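Local coordinates for basic membrane lipoprotein (PDB 3S99) that binds adenine and probably other purines such as guanine, and may deliver them to an ABC-type uptake system, at residues Arg136-Ser147 and Phe170-Phe181. Residues are numbered along the deposited sequence; the frame is centred on the assembly and turned at random.
Sequences RYVQGVIAAKMS and FMLGAQSVNPDF
Phe-170 sits as a knob in a hole formed by Arg-136, Gln-139, Gly-140 and Ala-143. With CG anti to the backbone N (chi1 180°), its ring lies along helix 132-146: CD1 is 3.5 Å from Gly-140 CA, and CZ meets Ala-143 CB at 3.7 Å. Tyr-154, on strand 151-156, packs edge-to-face with the same ring. Beside this knob Gly-140 and Gly-173, with no side chains between them, let the backbones come close: the axes of 136-146 and 170-175 approach to 6.5 Å and cross at -43°. Weak CA-H...O contacts run both ways here, from Gly-140 CA to Phe-170 O (3.3 Å) and from Ala-174 CA to Gly-140 O. Such close glycine-mediated packing joins two helices successive in the chain and separated in sequence by strand 151-156, in one alpha/beta lobe of this two-lobed periplasmic-binding-protein fold. Toward the C-terminal ends of both helices, Ala-144 CB enters the turn after helix 161-175, 3.3 Å from Ala-174 O and 3.5 Å from Val-177 CB. Val-177 CG1 also meets the aliphatic part of Lys-145, which crosses it at about a right angle. Phe-181, after the turn, lies against Ala-143 and Ala-144, and Ser-147 CB reaches its ring edge. A water donates to Ala-144 O and Ser-147 O and accepts from Asn-178 ND2, bridging segments that share no direct hydrogen bond. At the other end, Tyr-137 lays one ring face over Gly-173 CA, a CH-pi contact 3.6 Å from CA to the ring centroid; Arg-136 turns its guanidinium away to Gln-214 O, its side chain about 7 Å from the bound adenine.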
loop_
_atom_site.group_PDB
_atom_site.type_symbol
_atom_site.label_atom_id
_atom_site.label_comp_id
_atom_site.label_asym_id
_atom_site.label_seq_id
_atom_site.Cartn_x
_atom_site.Cartn_y
_atom_site.Cartn_z
ATOM N N ARG A 136 7.053 4.529 -2.796
ATOM C CA ARG A 136 6.768 5.945 -2.722
ATOM C C ARG A 136 8.026 6.779 -2.996
ATOM O O ARG A 136 7.944 7.866 -3.572
ATOM C CB ARG A 136 6.252 6.301 -1.340
ATOM C CG ARG A 136 4.898 5.690 -1.011
ATOM C CD ARG A 136 3.801 6.416 -1.719
ATOM N NE ARG A 136 2.503 5.846 -1.353
ATOM C CZ ARG A 136 1.351 6.145 -1.922
ATOM N NH1 ARG A 136 1.279 6.992 -2.928
ATOM N NH2 ARG A 136 0.249 5.562 -1.469
ATOM N N TYR A 137 9.179 6.288 -2.560
ATOM C CA TYR A 137 10.408 7.041 -2.713
ATOM C C TYR A 137 10.736 7.198 -4.176
ATOM O O TYR A 137 10.994 8.307 -4.637
ATOM C CB TYR A 137 11.551 6.383 -1.953
ATOM C CG TYR A 137 12.801 7.207 -1.917
ATOM C CD1 TYR A 137 13.788 7.033 -2.884
ATOM C CD2 TYR A 137 13.017 8.151 -0.907
ATOM C CE1 TYR A 137 14.937 7.758 -2.852
ATOM C CE2 TYR A 137 14.179 8.863 -0.853
ATOM C CZ TYR A 137 15.123 8.675 -1.829
ATOM O OH TYR A 137 16.265 9.398 -1.806
ATOM N N VAL A 138 10.680 6.095 -4.915
ATOM C CA VAL A 138 10.844 6.108 -6.334
ATOM C C VAL A 138 9.866 7.056 -7.027
ATOM O O VAL A 138 10.249 7.826 -7.893
ATOM C CB VAL A 138 10.642 4.700 -6.947
ATOM C CG1 VAL A 138 11.000 4.741 -8.396
ATOM C CG2 VAL A 138 11.462 3.650 -6.207
ATOM N N GLN A 139 8.583 7.020 -6.624
ATOM C CA GLN A 139 7.624 7.927 -7.226
ATOM C C GLN A 139 7.968 9.383 -6.939
ATOM O O GLN A 139 7.688 10.260 -7.753
ATOM C CB GLN A 139 6.172 7.568 -6.775
ATOM C CG GLN A 139 5.795 6.171 -7.236
ATOM C CD GLN A 139 4.363 5.715 -7.006
ATOM O OE1 GLN A 139 3.911 4.821 -7.716
ATOM N NE2 GLN A 139 3.665 6.273 -6.003
ATOM N N GLY A 140 8.521 9.664 -5.767
ATOM C CA GLY A 140 8.864 11.026 -5.405
ATOM C C GLY A 140 9.988 11.527 -6.295
ATOM O O GLY A 140 9.955 12.662 -6.789
ATOM N N VAL A 141 10.978 10.665 -6.522
ATOM C CA VAL A 141 12.078 10.990 -7.432
ATOM C C VAL A 141 11.499 11.350 -8.806
ATOM O O VAL A 141 11.855 12.369 -9.397
ATOM C CB VAL A 141 13.074 9.833 -7.544
ATOM C CG1 VAL A 141 14.087 10.106 -8.661
ATOM C CG2 VAL A 141 13.786 9.614 -6.187
ATOM N N ILE A 142 10.603 10.508 -9.306
ATOM C CA ILE A 142 10.009 10.717 -10.630
ATOM C C ILE A 142 9.218 12.013 -10.634
ATOM O O ILE A 142 9.337 12.806 -11.564
ATOM C CB ILE A 142 9.076 9.541 -11.056
ATOM C CG1 ILE A 142 9.891 8.230 -11.245
ATOM C CG2 ILE A 142 8.354 9.883 -12.329
ATOM C CD1 ILE A 142 9.048 6.926 -11.117
ATOM N N ALA A 143 8.414 12.221 -9.594
ATOM C CA ALA A 143 7.578 13.391 -9.504
ATOM C C ALA A 143 8.400 14.673 -9.570
ATOM O O ALA A 143 8.024 15.614 -10.257
ATOM C CB ALA A 143 6.733 13.367 -8.236
ATOM N N ALA A 144 9.513 14.704 -8.855
ATOM C CA ALA A 144 10.391 15.879 -8.854
ATOM C C ALA A 144 11.082 16.123 -10.202
ATOM O O ALA A 144 11.316 17.272 -10.572
ATOM C CB ALA A 144 11.390 15.790 -7.749
ATOM N N LYS A 145 11.405 15.057 -10.940
ATOM C CA LYS A 145 11.878 15.218 -12.315
ATOM C C LYS A 145 10.793 15.653 -13.270
ATOM O O LYS A 145 11.101 16.404 -14.170
ATOM C CB LYS A 145 12.542 13.957 -12.873
ATOM C CG LYS A 145 13.810 13.554 -12.153
ATOM C CD LYS A 145 14.907 14.573 -12.347
ATOM C CE LYS A 145 16.272 14.070 -11.878
ATOM N NZ LYS A 145 17.293 15.180 -11.856
ATOM N N MET A 146 9.537 15.211 -13.080
ATOM C CA MET A 146 8.487 15.491 -14.041
ATOM C C MET A 146 7.733 16.817 -13.814
ATOM O O MET A 146 7.362 17.509 -14.772
ATOM C CB MET A 146 7.478 14.342 -14.079
ATOM C CG MET A 146 8.059 12.966 -14.547
ATOM S SD MET A 146 8.730 12.956 -16.223
ATOM C CE MET A 146 7.234 13.380 -17.136
ATOM N N SER A 147 7.470 17.159 -12.558
ATOM C CA SER A 147 6.616 18.295 -12.265
ATOM C C SER A 147 7.387 19.586 -12.552
ATOM O O SER A 147 8.390 19.855 -11.920
ATOM C CB SER A 147 6.193 18.262 -10.798
ATOM O OG SER A 147 5.533 19.451 -10.430
ATOM N N PHE A 170 7.598 9.728 -0.018
ATOM C CA PHE A 170 7.388 10.426 -1.276
ATOM C C PHE A 170 8.081 11.797 -1.313
ATOM O O PHE A 170 8.795 12.130 -2.269
ATOM C CB PHE A 170 5.883 10.546 -1.535
ATOM C CG PHE A 170 5.532 11.260 -2.808
ATOM C CD1 PHE A 170 5.651 10.629 -4.030
ATOM C CD2 PHE A 170 5.031 12.559 -2.773
ATOM C CE1 PHE A 170 5.313 11.288 -5.204
ATOM C CE2 PHE A 170 4.703 13.227 -3.961
ATOM C CZ PHE A 170 4.826 12.591 -5.157
ATOM N N MET A 171 7.919 12.560 -0.227
ATOM C CA MET A 171 8.534 13.866 -0.106
ATOM C C MET A 171 10.079 13.753 -0.095
ATOM O O MET A 171 10.782 14.532 -0.787
ATOM C CB MET A 171 8.015 14.563 1.177
ATOM C CG MET A 171 8.484 15.986 1.399
ATOM S SD MET A 171 8.049 17.210 0.088
ATOM C CE MET A 171 6.431 16.604 -0.337
ATOM N N LEU A 172 10.613 12.809 0.679
ATOM C CA LEU A 172 12.065 12.637 0.751
ATOM C C LEU A 172 12.631 12.292 -0.636
ATOM O O LEU A 172 13.684 12.806 -1.015
ATOM C CB LEU A 172 12.462 11.550 1.771
ATOM C CG LEU A 172 12.200 11.920 3.245
ATOM C CD1 LEU A 172 12.359 10.717 4.197
ATOM C CD2 LEU A 172 13.149 13.014 3.690
ATOM N N GLY A 173 11.952 11.408 -1.363
ATOM C CA GLY A 173 12.317 11.088 -2.740
ATOM C C GLY A 173 12.343 12.333 -3.626
ATOM O O GLY A 173 13.342 12.616 -4.300
ATOM N N ALA A 174 11.248 13.092 -3.603
ATOM C CA ALA A 174 11.169 14.336 -4.378
ATOM C C ALA A 174 12.290 15.299 -3.993
ATOM O O ALA A 174 12.906 15.913 -4.867
ATOM C CB ALA A 174 9.831 14.997 -4.194
ATOM N N GLN A 175 12.532 15.436 -2.688
ATOM C CA GLN A 175 13.536 16.352 -2.181
ATOM C C GLN A 175 14.958 15.952 -2.507
ATOM O O GLN A 175 15.834 16.776 -2.366
ATOM C CB GLN A 175 13.423 16.536 -0.660
ATOM C CG GLN A 175 12.195 17.292 -0.204
ATOM C CD GLN A 175 12.037 17.298 1.319
ATOM O OE1 GLN A 175 12.647 16.476 2.040
ATOM N NE2 GLN A 175 11.239 18.244 1.821
ATOM N N SER A 176 15.194 14.719 -2.970
ATOM C CA SER A 176 16.515 14.340 -3.462
ATOM C C SER A 176 16.763 14.840 -4.880
ATOM O O SER A 176 17.825 14.578 -5.443
ATOM C CB SER A 176 16.667 12.822 -3.482
ATOM O OG SER A 176 15.886 12.283 -4.511
ATOM N N VAL A 177 15.764 15.489 -5.465
ATOM C CA VAL A 177 15.882 16.156 -6.765
ATOM C C VAL A 177 15.583 17.651 -6.625
ATOM O O VAL A 177 16.418 18.489 -6.995
ATOM C CB VAL A 177 14.920 15.553 -7.776
ATOM C CG1 VAL A 177 15.004 16.307 -9.091
ATOM C CG2 VAL A 177 15.249 14.045 -7.952
ATOM N N ASN A 178 14.391 17.966 -6.136
ATOM C CA ASN A 178 13.946 19.337 -5.969
ATOM C C ASN A 178 13.710 19.620 -4.458
ATOM O O ASN A 178 12.734 19.150 -3.871
ATOM C CB ASN A 178 12.690 19.560 -6.796
ATOM C CG ASN A 178 12.101 20.952 -6.626
ATOM O OD1 ASN A 178 12.612 21.779 -5.844
ATOM N ND2 ASN A 178 11.024 21.231 -7.375
ATOM N N PRO A 179 14.636 20.356 -3.811
ATOM C CA PRO A 179 14.512 20.551 -2.362
ATOM C C PRO A 179 13.251 21.304 -1.998
ATOM O O PRO A 179 12.801 21.243 -0.846
ATOM C CB PRO A 179 15.719 21.417 -2.021
ATOM C CG PRO A 179 15.994 22.185 -3.325
ATOM C CD PRO A 179 15.748 21.149 -4.385
ATOM N N ASP A 180 12.714 22.042 -2.965
ATOM C CA ASP A 180 11.564 22.877 -2.746
ATOM C C ASP A 180 10.249 22.212 -3.107
ATOM O O ASP A 180 9.226 22.859 -3.038
ATOM C CB ASP A 180 11.746 24.212 -3.498
ATOM C CG ASP A 180 12.869 25.041 -2.912
ATOM O OD1 ASP A 180 13.239 24.739 -1.766
ATOM O OD2 ASP A 180 13.392 25.973 -3.572
ATOM N N PHE A 181 10.267 20.910 -3.413
ATOM C CA PHE A 181 9.068 20.192 -3.802
ATOM C C PHE A 181 7.982 20.315 -2.711
ATOM O O PHE A 181 8.276 20.235 -1.494
ATOM C CB PHE A 181 9.367 18.699 -4.088
ATOM C CG PHE A 181 8.323 18.030 -4.937
ATOM C CD1 PHE A 181 7.286 17.285 -4.360
ATOM C CD2 PHE A 181 8.355 18.170 -6.306
ATOM C CE1 PHE A 181 6.325 16.691 -5.127
ATOM C CE2 PHE A 181 7.366 17.561 -7.107
ATOM C CZ PHE A 181 6.352 16.821 -6.515
HETATM O O HOH W 1 10.177 19.370 -9.474
#